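Local coordinates for two-domain protein containing predicted PHP-like metal-dependent phosphoesterase (Bacteroides vulgatus ATCC 8482, PDB 3E38), which binds zinc ions in a PHP-like domain and is predicted to act as a metal-dependent phosphoesterase, possibly a nuclease, at residues E55-R60 with S68-S73. Numbering follows the deposited sequence.
With ZN (zinc ion), chain J.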
loop_
_atom_site.group_PDB
_atom_site.type_symbol
_atom_site.label_atom_id
_atom_site.label_comp_id
_atom_site.label_asym_id
_atom_site.label_seq_id
_atom_site.Cartn_x
_atom_site.Cartn_y
_atom_site.Cartn_z
ATOM N N GLU B 55 2.264 -32.480 -0.326
ATOM C CA GLU B 55 2.466 -32.762 -1.750
ATOM C C GLU B 55 1.461 -33.809 -2.245
ATOM O O GLU B 55 0.975 -34.681 -1.507
ATOM C CB GLU B 55 3.885 -33.252 -2.075
ATOM C CG GLU B 55 5.114 -32.491 -1.490
ATOM C CD GLU B 55 5.317 -31.054 -1.924
ATOM O OE1 GLU B 55 4.523 -30.496 -2.712
ATOM O OE2 GLU B 55 6.328 -30.470 -1.451
ATOM N N HIS B 56 1.128 -33.681 -3.519
ATOM C CA HIS B 56 0.295 -34.671 -4.174
ATOM C C HIS B 56 1.121 -35.938 -4.199
ATOM O O HIS B 56 2.324 -35.918 -4.491
ATOM C CB HIS B 56 -0.031 -34.312 -5.636
ATOM C CG HIS B 56 -0.899 -33.113 -5.801
ATOM N ND1 HIS B 56 -2.260 -33.148 -5.578
ATOM C CD2 HIS B 56 -0.613 -31.856 -6.202
ATOM C CE1 HIS B 56 -2.769 -31.954 -5.810
ATOM N NE2 HIS B 56 -1.788 -31.147 -6.183
ATOM N N ILE B 57 0.445 -37.037 -3.917
ATOM C CA ILE B 57 1.039 -38.341 -3.985
ATOM C C ILE B 57 1.066 -38.721 -5.461
ATOM O O ILE B 57 2.122 -39.054 -6.009
ATOM C CB ILE B 57 0.228 -39.425 -3.171
ATOM C CG1 ILE B 57 0.363 -39.162 -1.654
ATOM C CG2 ILE B 57 0.666 -40.849 -3.575
ATOM C CD1 ILE B 57 1.770 -39.424 -1.073
ATOM N N GLU B 58 -0.088 -38.574 -6.109
ATOM C CA GLU B 58 -0.275 -39.071 -7.485
ATOM C C GLU B 58 0.137 -38.096 -8.580
ATOM O O GLU B 58 0.380 -38.490 -9.702
ATOM C CB GLU B 58 -1.739 -39.487 -7.731
ATOM C CG GLU B 58 -2.270 -40.558 -6.796
ATOM C CD GLU B 58 -2.709 -40.010 -5.466
ATOM O OE1 GLU B 58 -2.406 -38.834 -5.197
ATOM O OE2 GLU B 58 -3.372 -40.737 -4.705
ATOM N N TYR B 59 0.240 -36.823 -8.241
ATOM C CA TYR B 59 0.544 -35.814 -9.235
ATOM C C TYR B 59 1.814 -35.039 -8.949
ATOM O O TYR B 59 1.852 -34.154 -8.106
ATOM C CB TYR B 59 -0.644 -34.875 -9.336
ATOM C CG TYR B 59 -0.539 -33.833 -10.423
ATOM C CD1 TYR B 59 -0.384 -34.221 -11.746
ATOM C CD2 TYR B 59 -0.646 -32.468 -10.136
ATOM C CE1 TYR B 59 -0.325 -33.287 -12.757
ATOM C CE2 TYR B 59 -0.599 -31.513 -11.142
ATOM C CZ TYR B 59 -0.429 -31.942 -12.454
ATOM O OH TYR B 59 -0.347 -31.057 -13.503
ATOM N N ARG B 60 2.820 -35.347 -9.745
ATOM C CA ARG B 60 4.183 -34.746 -9.624
ATOM C C ARG B 60 4.722 -34.418 -11.010
ATOM O O ARG B 60 5.506 -35.149 -11.600
ATOM C CB ARG B 60 5.110 -35.739 -8.901
ATOM C CG ARG B 60 4.674 -36.054 -7.437
ATOM C CD ARG B 60 5.731 -36.808 -6.693
ATOM N NE ARG B 60 5.817 -38.183 -7.168
ATOM C CZ ARG B 60 6.800 -39.022 -6.852
ATOM N NH1 ARG B 60 7.828 -38.646 -6.079
ATOM N NH2 ARG B 60 6.767 -40.237 -7.346
ATOM N N SER B 68 12.852 -37.528 -6.358
ATOM C CA SER B 68 12.761 -37.894 -4.949
ATOM C C SER B 68 11.565 -38.753 -4.652
ATOM O O SER B 68 10.708 -39.053 -5.510
ATOM C CB SER B 68 12.601 -36.655 -4.086
ATOM O OG SER B 68 11.229 -36.246 -4.055
ATOM N N ASP B 69 11.496 -39.142 -3.400
ATOM C CA ASP B 69 10.319 -39.861 -2.940
ATOM C C ASP B 69 9.354 -38.868 -2.296
ATOM O O ASP B 69 9.485 -37.622 -2.405
ATOM C CB ASP B 69 10.639 -41.054 -2.019
ATOM C CG ASP B 69 11.270 -40.642 -0.683
ATOM O OD1 ASP B 69 11.163 -39.462 -0.288
ATOM O OD2 ASP B 69 11.843 -41.526 -0.005
ATOM N N HIS B 70 8.373 -39.437 -1.620
ATOM C CA HIS B 70 7.285 -38.630 -1.098
ATOM C C HIS B 70 7.548 -37.970 0.236
ATOM O O HIS B 70 6.743 -37.168 0.705
ATOM C CB HIS B 70 6.022 -39.472 -0.994
ATOM C CG HIS B 70 5.588 -40.052 -2.299
ATOM N ND1 HIS B 70 4.917 -39.324 -3.258
ATOM C CD2 HIS B 70 5.724 -41.301 -2.798
ATOM C CE1 HIS B 70 4.662 -40.100 -4.291
ATOM N NE2 HIS B 70 5.141 -41.308 -4.036
ATOM N N ASN B 71 8.679 -38.270 0.838
ATOM C CA ASN B 71 8.977 -37.702 2.155
ATOM C C ASN B 71 9.960 -36.550 2.014
ATOM O O ASN B 71 10.209 -35.793 2.930
ATOM C CB ASN B 71 9.555 -38.779 3.069
ATOM C CG ASN B 71 8.593 -39.895 3.338
ATOM O OD1 ASN B 71 7.459 -39.653 3.751
ATOM N ND2 ASN B 71 9.048 -41.142 3.174
ATOM N N ARG B 72 10.501 -36.411 0.819
ATOM C CA ARG B 72 11.609 -35.452 0.618
ATOM C C ARG B 72 11.309 -33.924 0.887
ATOM O O ARG B 72 12.160 -33.215 1.432
ATOM C CB ARG B 72 12.193 -35.665 -0.779
ATOM C CG ARG B 72 13.415 -34.834 -1.116
ATOM C CD ARG B 72 14.566 -35.114 -0.243
ATOM N NE ARG B 72 15.732 -34.358 -0.729
ATOM C CZ ARG B 72 16.822 -34.106 -0.025
ATOM N NH1 ARG B 72 16.911 -34.527 1.225
ATOM N NH2 ARG B 72 17.806 -33.392 -0.568
ATOM N N SER B 73 10.154 -33.381 0.505
ATOM C CA SER B 73 9.982 -31.937 0.728
ATOM C C SER B 73 9.901 -31.656 2.243
ATOM O O SER B 73 10.436 -30.690 2.735
ATOM C CB SER B 73 8.800 -31.383 -0.051
ATOM O OG SER B 73 7.634 -32.077 0.246
HETATM ZN ZN ZN J . -1.807 -29.091 -6.781
HETATM O O HOH W 1 4.454 -36.729 -2.858
HETATM O O HOH W 2 9.053 -35.862 -5.931
HETATM O O HOH W 3 8.957 -41.876 -5.787
#
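The guanidinium of Arg60 overlaps one face of the His70 imidazole toward its CE1 rim: His70 CE1 sits beneath the group's centre, 3.5 Å from Arg60 CZ, with the two planes inclined by 31°. A bend at chi3 (-72°) in the Arg60 chain turns the group over the ring and carries NH1 on to Ser68 O. That bond, 3.0 Å long, is far from straight (132° at the hydrogen), and its donor stands above the carbonyl plane. Two waters extend the link, one joining NH1 to Ser68 OG, the other accepting from NH2 and donating only weakly to Ser68 O. Replacing Arg60 by an alanine would probably uncover this face of His70 and remove the direct side-chain donor to Ser68 O. Ile57 brings CD1 against the imidazole in an off-centre CH-pi contact, 4.2 Å from the ring centroid, while its carbonyl oxygen approaches the ring edge, 3.2 Å from His70 CE1. At the same rim a water bridges His70 ND1 and His56 O, and NE2 is bonded to Glu115; partners on both nitrogens should restrict ring rotation. These contacts tie the end of strand 50-56 to the start of helix 72-83 in a beta-alpha-beta unit of the PHP-like domain. From the first turn of the helix, Ser73 OG donates to the anti lone pair of Glu55 OE2 at 2.7 Å; Ser27 and Ser30 also bind this buried carboxylate. His56 leaves the backbone directed away from 68-73, its NE2 2.1 Å from a zinc ion that Asp31 and His196 also bind, while Thr95 holds its ND1.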